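Local atomic coordinates of ThiJ/PfpI family protein (Pseudomonas syringae pv. tomato, PDB entry 3EWN), a protein that is of unknown function but belongs to the DJ-1/PfpI family, within the class I glutamine amidotransferase-like superfamily. Residues M15-E24 against L189-C197; T35-F46 against V175-L183. All coordinates share one frame; numbering follows the deposited sequence.

Contact 1: M15-E24 against L189-C197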
# COMPACT_ATOMS: atom_id res chain seq x y z
N MSE A 15 11.12 1.35 -27.54
CA MSE A 15 9.89 1.71 -26.83
C MSE A 15 8.85 2.49 -27.62
O MSE A 15 7.87 2.97 -27.05
CB MSE A 15 10.26 2.50 -25.57
CG MSE A 15 11.30 1.81 -24.70
SE MSE A 15 10.75 0.06 -24.07
CE MSE A 15 10.17 0.62 -22.32
N ASN A 16 9.03 2.60 -28.93
CA ASN A 16 8.10 3.35 -29.77
C ASN A 16 6.69 2.78 -29.91
O ASN A 16 5.76 3.50 -30.29
CB ASN A 16 8.70 3.54 -31.16
CG ASN A 16 9.07 2.23 -31.82
OD1 ASN A 16 8.21 1.40 -32.12
ND2 ASN A 16 10.37 2.02 -32.03
N LYS A 17 6.50 1.50 -29.60
CA LYS A 17 5.17 0.89 -29.73
C LYS A 17 4.44 0.67 -28.41
O LYS A 17 3.29 0.23 -28.41
CB LYS A 17 5.26 -0.43 -30.49
CG LYS A 17 5.65 -0.27 -31.96
CD LYS A 17 5.79 -1.61 -32.65
CE LYS A 17 6.85 -2.47 -31.97
NZ LYS A 17 8.18 -1.81 -31.95
N VAL A 18 5.10 0.97 -27.29
CA VAL A 18 4.47 0.82 -25.99
C VAL A 18 3.33 1.83 -25.87
O VAL A 18 3.51 3.01 -26.19
CB VAL A 18 5.47 1.08 -24.84
CG1 VAL A 18 4.77 0.99 -23.49
CG2 VAL A 18 6.63 0.10 -24.91
N PRO A 19 2.14 1.40 -25.44
CA PRO A 19 1.02 2.33 -25.31
C PRO A 19 1.16 3.23 -24.08
O PRO A 19 0.48 3.04 -23.06
CB PRO A 19 -0.20 1.41 -25.23
CG PRO A 19 0.35 0.20 -24.55
CD PRO A 19 1.69 0.01 -25.22
N TRP A 20 2.04 4.22 -24.18
CA TRP A 20 2.30 5.15 -23.07
C TRP A 20 1.07 5.90 -22.60
O TRP A 20 0.85 6.04 -21.40
CB TRP A 20 3.39 6.15 -23.48
CG TRP A 20 4.71 5.50 -23.74
CD1 TRP A 20 5.38 5.45 -24.93
CD2 TRP A 20 5.48 4.74 -22.81
NE1 TRP A 20 6.52 4.70 -24.80
CE2 TRP A 20 6.61 4.25 -23.51
CE3 TRP A 20 5.33 4.41 -21.46
CZ2 TRP A 20 7.58 3.45 -22.89
CZ3 TRP A 20 6.29 3.62 -20.84
CH2 TRP A 20 7.40 3.15 -21.56
N MSE A 21 0.26 6.38 -23.55
CA MSE A 21 -0.95 7.12 -23.23
C MSE A 21 -2.21 6.27 -23.22
O MSE A 21 -2.34 5.32 -23.99
CB MSE A 21 -1.15 8.28 -24.21
CG MSE A 21 -0.39 9.56 -23.87
SE MSE A 21 -0.92 10.30 -22.16
CE MSE A 21 -2.79 10.40 -22.44
N GLY A 22 -3.13 6.64 -22.35
CA GLY A 22 -4.39 5.93 -22.24
C GLY A 22 -5.46 6.90 -21.77
O GLY A 22 -5.17 8.05 -21.47
N ASP A 23 -6.71 6.44 -21.70
CA ASP A 23 -7.80 7.30 -21.28
C ASP A 23 -8.78 6.54 -20.38
O ASP A 23 -9.98 6.80 -20.39
CB ASP A 23 -8.54 7.83 -22.50
CG ASP A 23 -9.29 6.74 -23.25
OD1 ASP A 23 -8.76 5.62 -23.38
OD2 ASP A 23 -10.41 7.01 -23.73
N GLU A 24 -8.25 5.62 -19.59
CA GLU A 24 -9.08 4.82 -18.69
C GLU A 24 -9.79 5.64 -17.62
O GLU A 24 -9.26 6.62 -17.11
CB GLU A 24 -8.24 3.73 -18.01
CG GLU A 24 -7.60 2.73 -18.96
CD GLU A 24 -6.19 3.12 -19.38
OE1 GLU A 24 -5.78 4.28 -19.15
OE2 GLU A 24 -5.50 2.27 -19.96
N LEU A 189 -4.52 -3.54 -19.38
CA LEU A 189 -4.93 -2.24 -19.92
C LEU A 189 -3.98 -1.66 -20.97
O LEU A 189 -4.42 -1.03 -21.93
CB LEU A 189 -5.11 -1.25 -18.76
CG LEU A 189 -6.23 -1.66 -17.80
CD1 LEU A 189 -6.21 -0.77 -16.55
CD2 LEU A 189 -7.58 -1.55 -18.51
N ARG A 190 -2.68 -1.86 -20.78
CA ARG A 190 -1.68 -1.36 -21.72
C ARG A 190 -1.01 -2.59 -22.32
O ARG A 190 -1.60 -3.27 -23.16
CB ARG A 190 -0.68 -0.46 -21.00
CG ARG A 190 -1.32 0.76 -20.32
CD ARG A 190 -2.10 1.62 -21.31
NE ARG A 190 -2.82 2.71 -20.66
CZ ARG A 190 -2.28 3.87 -20.30
NH1 ARG A 190 -1.00 4.13 -20.54
NH2 ARG A 190 -3.02 4.78 -19.68
N ASP A 191 0.22 -2.89 -21.92
CA ASP A 191 0.89 -4.09 -22.40
C ASP A 191 1.90 -4.56 -21.37
O ASP A 191 2.08 -3.90 -20.34
CB ASP A 191 1.53 -3.89 -23.80
CG ASP A 191 2.77 -3.03 -23.78
OD1 ASP A 191 3.26 -2.65 -22.69
OD2 ASP A 191 3.28 -2.73 -24.89
N GLN A 192 2.55 -5.69 -21.60
CA GLN A 192 3.49 -6.20 -20.62
C GLN A 192 4.70 -5.31 -20.37
O GLN A 192 5.18 -5.21 -19.24
CB GLN A 192 3.98 -7.59 -21.02
CG GLN A 192 4.83 -8.25 -19.95
CD GLN A 192 5.13 -9.69 -20.24
OE1 GLN A 192 4.30 -10.40 -20.81
NE2 GLN A 192 6.31 -10.15 -19.84
N THR A 193 5.19 -4.66 -21.41
CA THR A 193 6.35 -3.79 -21.25
C THR A 193 6.02 -2.63 -20.32
O THR A 193 6.84 -2.24 -19.48
CB THR A 193 6.81 -3.23 -22.60
OG1 THR A 193 7.12 -4.32 -23.48
CG2 THR A 193 8.06 -2.37 -22.41
N TYR A 194 4.83 -2.07 -20.47
CA TYR A 194 4.42 -0.95 -19.62
C TYR A 194 4.39 -1.45 -18.18
O TYR A 194 4.90 -0.79 -17.27
CB TYR A 194 3.03 -0.46 -20.02
CG TYR A 194 2.65 0.89 -19.44
CD1 TYR A 194 2.59 2.02 -20.24
CD2 TYR A 194 2.36 1.02 -18.08
CE1 TYR A 194 2.25 3.26 -19.72
CE2 TYR A 194 2.02 2.27 -17.54
CZ TYR A 194 1.97 3.37 -18.37
OH TYR A 194 1.62 4.60 -17.85
N ALA A 195 3.82 -2.64 -17.98
CA ALA A 195 3.74 -3.22 -16.64
C ALA A 195 5.12 -3.45 -16.05
O ALA A 195 5.34 -3.23 -14.86
CB ALA A 195 2.98 -4.55 -16.70
N GLU A 196 6.06 -3.89 -16.88
CA GLU A 196 7.42 -4.14 -16.40
C GLU A 196 8.07 -2.83 -15.97
O GLU A 196 8.83 -2.81 -15.00
CB GLU A 196 8.23 -4.84 -17.49
CG GLU A 196 7.68 -6.22 -17.83
CD GLU A 196 8.38 -6.86 -19.02
OE1 GLU A 196 8.82 -6.10 -19.91
OE2 GLU A 196 8.48 -8.11 -19.06
N CYS A 197 7.76 -1.74 -16.66
CA CYS A 197 8.32 -0.44 -16.29
C CYS A 197 7.78 -0.04 -14.92
O CYS A 197 8.53 0.45 -14.07
CB CYS A 197 7.93 0.63 -17.31
SG CYS A 197 8.81 0.47 -18.88
O HOH W 1 -6.77 0.68 -21.72
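The irregular chain of 15-24 runs past the break between two helices, with the CA of Pro-19 5.8 Å from that of Arg-190, the first residue to leave the helical path, and the CA of Val-18 6.6 Å from that of Tyr-194. Arg-190 reaches across and grips Glu-24 side-on in a salt bridge of two nearly straight N-H bonds, Arg-190 NE to Glu-24 OE2 at 2.8 Å and NH2 to OE1 at 2.9 Å. Each carboxylate oxygen offers its syn lone pair, and the two planes lie 8° apart. Arg-190 NH1 turns to the backbone, bonding Pro-19 O at 3.1 Å and, weakly, Trp-20 O, while Gly-22 CA lies over one guanidinium face. NH2 also bonds Met-50 O. A water links Glu-24 OE2 to Leu-189 O.

Further along, Trp-20 CE3 meets Tyr-194 CE1 at 3.7 Å, their planes inclined at 46°. Met-15 CE, carried there by bends at chi2 and chi3, touches Cys-197 SG at 3.7 Å. Tyr-194 OH bonds Ser-48 O. Asp-191 OD1 accepts from Tyr-194 N at 2.8 Å, the N-cap bond of helix 192-201. An irregular segment leading into strand 25-29 is thus held over a helix-to-helix break by one arginine bonding carboxylate and carbonyls.

Contact 2: T35-F46 against V175-L183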
# COMPACT_ATOMS: atom_id res chain seq x y z
N THR A 35 -9.62 -1.59 4.70
CA THR A 35 -8.22 -1.86 4.99
C THR A 35 -7.54 -1.03 3.92
O THR A 35 -7.64 -1.35 2.74
CB THR A 35 -7.88 -3.36 4.82
OG1 THR A 35 -8.65 -4.13 5.76
CG2 THR A 35 -6.40 -3.61 5.08
N VAL A 36 -6.83 0.02 4.32
CA VAL A 36 -6.23 0.91 3.33
C VAL A 36 -5.26 0.27 2.34
O VAL A 36 -5.24 0.67 1.17
CB VAL A 36 -5.57 2.14 4.02
CG1 VAL A 36 -4.24 1.77 4.65
CG2 VAL A 36 -5.42 3.27 3.02
N MSE A 37 -4.49 -0.72 2.76
CA MSE A 37 -3.56 -1.38 1.83
C MSE A 37 -4.35 -2.00 0.67
O MSE A 37 -3.85 -2.11 -0.45
CB MSE A 37 -2.75 -2.45 2.56
CG MSE A 37 -1.71 -3.18 1.70
SE MSE A 37 -0.42 -2.08 0.77
CE MSE A 37 -0.03 -3.28 -0.65
N ASP A 38 -5.59 -2.40 0.94
CA ASP A 38 -6.44 -3.00 -0.09
C ASP A 38 -6.66 -2.03 -1.23
O ASP A 38 -6.77 -2.43 -2.39
CB ASP A 38 -7.81 -3.37 0.50
CG ASP A 38 -7.75 -4.57 1.40
OD1 ASP A 38 -6.63 -4.95 1.81
OD2 ASP A 38 -8.83 -5.13 1.70
N LEU A 39 -6.73 -0.75 -0.89
CA LEU A 39 -6.93 0.31 -1.86
C LEU A 39 -5.63 0.76 -2.51
O LEU A 39 -5.53 0.86 -3.73
CB LEU A 39 -7.58 1.52 -1.18
CG LEU A 39 -7.70 2.81 -1.99
CD1 LEU A 39 -8.74 2.65 -3.08
CD2 LEU A 39 -8.09 3.95 -1.06
N VAL A 40 -4.62 1.02 -1.68
CA VAL A 40 -3.33 1.52 -2.15
C VAL A 40 -2.46 0.58 -2.98
O VAL A 40 -1.73 1.04 -3.86
CB VAL A 40 -2.53 2.08 -0.96
CG1 VAL A 40 -1.13 2.48 -1.40
CG2 VAL A 40 -3.26 3.30 -0.39
N GLY A 41 -2.50 -0.72 -2.70
CA GLY A 41 -1.71 -1.64 -3.51
C GLY A 41 -2.14 -1.43 -4.95
O GLY A 41 -1.32 -1.16 -5.82
N PRO A 42 -3.45 -1.56 -5.23
CA PRO A 42 -3.94 -1.36 -6.59
C PRO A 42 -3.74 0.08 -7.07
O PRO A 42 -3.36 0.32 -8.21
CB PRO A 42 -5.41 -1.73 -6.49
CG PRO A 42 -5.41 -2.79 -5.43
CD PRO A 42 -4.47 -2.21 -4.39
N HIS A 43 -4.00 1.05 -6.19
CA HIS A 43 -3.85 2.45 -6.56
C HIS A 43 -2.43 2.72 -7.06
O HIS A 43 -2.22 3.46 -8.02
CB HIS A 43 -4.20 3.37 -5.38
CG HIS A 43 -4.30 4.82 -5.76
ND1 HIS A 43 -3.20 5.64 -5.87
CD2 HIS A 43 -5.37 5.57 -6.09
CE1 HIS A 43 -3.59 6.84 -6.26
NE2 HIS A 43 -4.90 6.83 -6.41
N CYS A 44 -1.46 2.10 -6.40
CA CYS A 44 -0.06 2.23 -6.77
C CYS A 44 0.13 1.85 -8.23
O CYS A 44 0.82 2.54 -8.99
CB CYS A 44 0.80 1.32 -5.89
SG CYS A 44 2.53 1.20 -6.37
N MSE A 45 -0.50 0.75 -8.64
CA MSE A 45 -0.39 0.29 -10.01
C MSE A 45 -1.26 1.08 -10.98
O MSE A 45 -0.79 1.47 -12.05
CB MSE A 45 -0.73 -1.20 -10.10
CG MSE A 45 0.25 -2.10 -9.33
SE MSE A 45 2.09 -1.91 -9.87
CE MSE A 45 2.92 -2.88 -8.46
N PHE A 46 -2.52 1.31 -10.63
CA PHE A 46 -3.40 2.08 -11.51
C PHE A 46 -2.87 3.49 -11.69
O PHE A 46 -3.02 4.11 -12.75
CB PHE A 46 -4.82 2.16 -10.95
CG PHE A 46 -5.60 0.87 -11.04
CD1 PHE A 46 -5.62 0.15 -12.23
CD2 PHE A 46 -6.34 0.41 -9.96
CE1 PHE A 46 -6.38 -1.01 -12.34
CE2 PHE A 46 -7.10 -0.75 -10.06
CZ PHE A 46 -7.12 -1.46 -11.25
N VAL A 175 -5.48 -8.73 1.32
CA VAL A 175 -4.64 -7.54 1.38
C VAL A 175 -3.55 -7.32 0.33
O VAL A 175 -3.80 -6.75 -0.74
CB VAL A 175 -4.01 -7.43 2.79
CG1 VAL A 175 -3.36 -6.07 2.97
CG2 VAL A 175 -5.09 -7.67 3.85
N THR A 176 -2.33 -7.77 0.63
CA THR A 176 -1.19 -7.56 -0.27
C THR A 176 -1.35 -8.12 -1.68
O THR A 176 -0.61 -7.73 -2.59
CB THR A 176 0.11 -8.11 0.35
OG1 THR A 176 -0.02 -9.51 0.60
CG2 THR A 176 0.41 -7.39 1.66
N ALA A 177 -2.30 -9.02 -1.88
CA ALA A 177 -2.54 -9.59 -3.21
C ALA A 177 -2.89 -8.47 -4.20
O ALA A 177 -2.76 -8.64 -5.41
CB ALA A 177 -3.68 -10.61 -3.14
N GLY A 178 -3.33 -7.34 -3.67
CA GLY A 178 -3.70 -6.21 -4.52
C GLY A 178 -2.59 -5.76 -5.45
O GLY A 178 -2.86 -5.25 -6.54
N LEU A 179 -1.34 -5.93 -5.03
CA LEU A 179 -0.21 -5.54 -5.87
C LEU A 179 -0.10 -6.42 -7.11
O LEU A 179 0.15 -5.94 -8.21
CB LEU A 179 1.08 -5.61 -5.07
CG LEU A 179 1.29 -4.52 -4.04
CD1 LEU A 179 2.49 -4.86 -3.16
CD2 LEU A 179 1.50 -3.18 -4.75
N ASP A 180 -0.29 -7.73 -6.93
CA ASP A 180 -0.20 -8.65 -8.05
C ASP A 180 -1.40 -8.44 -8.97
O ASP A 180 -1.29 -8.49 -10.20
CB ASP A 180 -0.13 -10.09 -7.55
CG ASP A 180 1.16 -10.36 -6.78
OD1 ASP A 180 2.19 -9.77 -7.17
OD2 ASP A 180 1.15 -11.14 -5.81
N PHE A 181 -2.55 -8.18 -8.36
CA PHE A 181 -3.76 -7.90 -9.11
C PHE A 181 -3.52 -6.63 -9.94
O PHE A 181 -3.82 -6.59 -11.13
CB PHE A 181 -4.91 -7.67 -8.12
CG PHE A 181 -6.02 -6.82 -8.66
CD1 PHE A 181 -6.95 -7.34 -9.54
CD2 PHE A 181 -6.11 -5.48 -8.29
CE1 PHE A 181 -7.97 -6.54 -10.06
CE2 PHE A 181 -7.12 -4.68 -8.80
CZ PHE A 181 -8.05 -5.21 -9.68
N GLY A 182 -2.97 -5.62 -9.29
CA GLY A 182 -2.70 -4.35 -9.96
C GLY A 182 -1.73 -4.43 -11.12
O GLY A 182 -1.99 -3.89 -12.20
N LEU A 183 -0.60 -5.09 -10.91
CA LEU A 183 0.40 -5.21 -11.97
C LEU A 183 -0.19 -5.94 -13.17
O LEU A 183 0.09 -5.60 -14.32
CB LEU A 183 1.63 -5.95 -11.44
CG LEU A 183 2.88 -5.95 -12.34
CD1 LEU A 183 3.34 -4.51 -12.61
CD2 LEU A 183 3.99 -6.74 -11.65
O HOH W 2 -3.24 -4.34 -1.86
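Two neighbouring helices of the alpha/beta sandwich, helix 36-46 and the first turns of helix 177-189, pack side by side over the central, mainly parallel sheet of this DJ-1/PfpI-like fold. The short segments run nearly parallel, at 26°, and their axes approach to 7.4 Å. Such closeness rests on glycines in both: the CA atoms of Gly-41 and Leu-179 lie 4.8 Å apart, and those of Pro-42 and Gly-182 4.7 Å. Pro-42, whose nitrogen has no bond to the preceding turn, kinks helix 36-46 and lays its ring against Gly-178.

Most of the remaining contact is apolar. Toward the N-terminal end, Met-37 crosses Val-175 and Leu-179 at about right angles. Its CG is anti to the backbone N (chi1 -179°) and touches Val-175 CG1 at 3.6 Å; a bend at chi2 then takes the selenomethionine methyl to the branch point of Leu-179. At the other end, Met-45 CB packs on the backbone of Gly-182, 3.5 Å from Gly-182 C, and SE reaches Leu-183 CD1. On the sheet-facing side, Pro-42 CG meets the edge of the Phe-181 ring, which also touches Phe-46 obliquely; Met-28 and Val-123 of the strands pack against this group. Met-37 and Val-40 meet their counterparts in the second subunit.

Asp-38 OD1 rests on Val-175 CA; its OD2 takes a weak hydrogen bond from Gly-92 N. Asp-38 also packs on Cys-124, just after strand 119-123, where many relatives carry their reactive cysteine. No direct hydrogen bond joins the segments; instead one water donates to both Met-37 O and Val-175 O, at 2.7 Å each.

From the N terminus, the chain first passes through 15-24, which leads into strand 25-29, and then enters helix 36-46. After 128 intervening residues it returns to that helix at 175-183, closing contact 2; helix 177-189 then runs on to the turn at Arg-190, where contact 1 closes. Contact 2 is therefore nested inside the loop of contact 1. They lie about 19 Å apart, centre to centre, joined by the consecutive helices 177-189 and 192-201, with Ala-195 packing on Leu-183 and Leu-189 on Phe-46. Contact 2 pairs two helices lying on the core sheet; contact 1 fastens the N-terminal segment at the periphery. Both also touch the second subunit.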